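Local atomic coordinates of phosphatidylinositol transfer protein SFH5 (Saccharomyces cerevisiae, PDB entry 6W32), a protein that binds and transfers phosphatidylinositol, regulates phosphatidylinositol 4,5-bisphosphate homeostasis at the plasma membrane, and also binds heme b. Residues 128-133 and 178-183. Residues are numbered along the deposited sequence; the frame is centred on the assembly and turned at random.
Sequences ANKKAV and YMTQVH. With HEM (protoporphyrin IX containing Fe), chain D.
Thr-180 and Val-133 pair on the parallel strands 179-184 and 132-136 of the mixed CRAL-TRIO (Sec14-like) sheet, where the latter leaves the loop from strand 118-122. One backbone hydrogen bond starts the pairing, Thr-180 N to Ala-132 O at 2.9 Å, and Val-133 CA brings a CA-H...O contact to Thr-180 O. Both residues are buried and beta-branched, which suits inner strands, and their side chains share one face. A side-chain bond ties in the loop: Thr-180 OG1, set beside its backbone N by chi1 of -65°, donates to Asn-129 O at 2.7 Å, approaching a carbonyl lone pair within the peptide plane.

Van der Waals contacts surround these bonds. The methyl Val-133 CG1 rests 3.5 Å from Thr-180 O, and the methylene Lys-130 CG lies against Thr-180 OG1, while Lys-130 NZ hydrogen-bonds to Tyr-220 OH and Tyr-259 O. Asn-129, whose positive phi (61°) asparagine tolerates well, brings OD1 to the Tyr-178 ring edge, near its plane, beside CB and CD1, its amide turned 71° from the ring; OD1 also accepts a weak hydrogen bond from Asn-177 N.

Further along, His-183 ND1 hydrogen-bonds to the proximal ligand Tyr-185, and its NE2 weakly to heme propionate O2A at 3.1 Å.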
# COMPACT_ATOMS: atom_id res chain seq x y z
N ALA A 128 -4.57 8.87 -14.19
CA ALA A 128 -3.34 8.13 -13.93
C ALA A 128 -3.12 8.00 -12.44
O ALA A 128 -3.20 8.98 -11.70
CB ALA A 128 -2.13 8.81 -14.54
N ASN A 129 -2.86 6.77 -12.00
CA ASN A 129 -2.50 6.48 -10.62
C ASN A 129 -3.61 6.88 -9.68
O ASN A 129 -3.37 7.11 -8.48
CB ASN A 129 -1.18 7.14 -10.24
CG ASN A 129 -0.09 6.82 -11.23
OD1 ASN A 129 0.16 5.64 -11.53
ND2 ASN A 129 0.54 7.86 -11.79
N LYS A 130 -4.82 6.95 -10.21
CA LYS A 130 -6.01 7.00 -9.37
C LYS A 130 -7.05 5.98 -9.84
O LYS A 130 -8.23 6.15 -9.57
CB LYS A 130 -6.61 8.41 -9.34
CG LYS A 130 -5.65 9.50 -8.92
CD LYS A 130 -6.42 10.66 -8.39
CE LYS A 130 -5.70 11.97 -8.66
NZ LYS A 130 -6.55 13.13 -8.29
N LYS A 131 -6.60 4.93 -10.53
CA LYS A 131 -7.44 3.80 -10.91
C LYS A 131 -7.57 2.75 -9.81
O LYS A 131 -8.64 2.17 -9.63
CB LYS A 131 -6.87 3.15 -12.17
CG LYS A 131 -6.61 4.11 -13.32
CD LYS A 131 -5.68 3.44 -14.33
CE LYS A 131 -5.74 4.12 -15.67
NZ LYS A 131 -5.01 3.34 -16.68
N ALA A 132 -6.51 2.45 -9.08
CA ALA A 132 -6.60 1.57 -7.92
C ALA A 132 -6.70 2.41 -6.66
O ALA A 132 -5.79 3.20 -6.38
CB ALA A 132 -5.39 0.63 -7.85
N VAL A 133 -7.78 2.25 -5.91
CA VAL A 133 -8.02 3.01 -4.69
C VAL A 133 -8.34 2.02 -3.58
O VAL A 133 -9.05 1.04 -3.82
CB VAL A 133 -9.19 4.00 -4.88
CG1 VAL A 133 -9.29 4.96 -3.71
CG2 VAL A 133 -9.05 4.80 -6.15
N TYR A 178 0.99 3.25 -9.24
CA TYR A 178 0.86 3.78 -7.90
C TYR A 178 -0.59 3.62 -7.49
O TYR A 178 -1.46 3.36 -8.33
CB TYR A 178 1.24 5.26 -7.78
CG TYR A 178 2.71 5.61 -7.91
CD1 TYR A 178 3.33 5.61 -9.14
CD2 TYR A 178 3.44 6.03 -6.81
CE1 TYR A 178 4.66 5.98 -9.26
CE2 TYR A 178 4.76 6.40 -6.92
CZ TYR A 178 5.36 6.36 -8.14
OH TYR A 178 6.69 6.71 -8.28
N MET A 179 -0.86 3.85 -6.21
CA MET A 179 -2.17 3.62 -5.62
C MET A 179 -2.72 4.93 -5.07
O MET A 179 -1.98 5.90 -4.86
CB MET A 179 -2.05 2.60 -4.49
CG MET A 179 -3.33 2.01 -3.90
SD MET A 179 -2.85 0.63 -2.81
CE MET A 179 -1.52 1.50 -2.00
N THR A 180 -4.02 4.98 -4.85
CA THR A 180 -4.64 6.10 -4.16
C THR A 180 -5.44 5.54 -2.99
O THR A 180 -5.86 4.38 -3.02
CB THR A 180 -5.47 6.93 -5.13
OG1 THR A 180 -4.58 7.52 -6.10
CG2 THR A 180 -6.26 8.02 -4.42
N GLN A 181 -5.60 6.34 -1.94
CA GLN A 181 -6.20 5.86 -0.72
C GLN A 181 -7.14 6.91 -0.18
O GLN A 181 -6.82 8.10 -0.24
CB GLN A 181 -5.12 5.50 0.32
CG GLN A 181 -4.27 4.30 -0.11
CD GLN A 181 -3.05 4.08 0.76
OE1 GLN A 181 -2.00 3.65 0.27
NE2 GLN A 181 -3.18 4.37 2.04
N VAL A 182 -8.30 6.51 0.33
CA VAL A 182 -9.19 7.44 1.00
C VAL A 182 -9.45 6.93 2.41
O VAL A 182 -9.70 5.74 2.61
CB VAL A 182 -10.54 7.63 0.26
CG1 VAL A 182 -11.57 8.35 1.16
CG2 VAL A 182 -10.35 8.43 -0.95
N HIS A 183 -9.41 7.84 3.37
CA HIS A 183 -10.00 7.64 4.68
C HIS A 183 -11.29 8.44 4.76
O HIS A 183 -11.36 9.58 4.27
CB HIS A 183 -9.07 8.07 5.80
CG HIS A 183 -7.89 7.17 5.97
ND1 HIS A 183 -7.01 7.29 7.03
CD2 HIS A 183 -7.44 6.14 5.22
CE1 HIS A 183 -6.07 6.36 6.92
NE2 HIS A 183 -6.31 5.66 5.82
CHA HEM D . -3.28 7.59 9.41
CHB HEM D . -6.80 5.59 11.98
CHC HEM D . -8.67 9.99 12.76
CHD HEM D . -5.38 11.94 9.74
C1A HEM D . -4.09 6.68 10.04
C2A HEM D . -3.80 5.28 10.09
C3A HEM D . -4.76 4.69 10.84
C4A HEM D . -5.68 5.75 11.24
CMA HEM D . -4.98 3.21 11.24
CAA HEM D . -2.52 4.74 9.43
CBA HEM D . -2.64 3.96 8.15
CGA HEM D . -3.98 3.87 7.52
O1A HEM D . -4.78 3.10 8.14
O2A HEM D . -3.87 3.82 6.24
C1B HEM D . -7.58 6.61 12.46
C2B HEM D . -8.68 6.43 13.37
C3B HEM D . -9.21 7.64 13.60
C4B HEM D . -8.44 8.63 12.84
CMB HEM D . -9.12 5.06 13.92
CAB HEM D . -10.43 7.95 14.48
CBB HEM D . -10.39 8.87 15.43
C1C HEM D . -7.98 10.93 12.02
C2C HEM D . -8.22 12.39 11.93
C3C HEM D . -7.30 12.92 11.09
C4C HEM D . -6.45 11.83 10.61
CMC HEM D . -9.34 13.18 12.65
CAC HEM D . -7.17 14.41 10.67
CBC HEM D . -6.93 14.77 9.39
C1D HEM D . -4.47 10.98 9.41
C2D HEM D . -3.26 11.16 8.65
C3D HEM D . -2.61 9.77 8.59
C4D HEM D . -3.50 8.92 9.29
CMD HEM D . -2.70 12.44 8.02
CAD HEM D . -1.33 9.29 7.89
CBD HEM D . -1.78 8.45 6.69
CGD HEM D . -0.55 8.05 5.91
O1D HEM D . -0.69 7.22 4.95
O2D HEM D . 0.58 8.35 6.42
NA HEM D . -5.22 6.94 10.75
NB HEM D . -7.46 7.95 12.16
NC HEM D . -6.92 10.68 11.23
ND HEM D . -4.57 9.63 9.79
FE HEM D . -6.11 8.79 10.90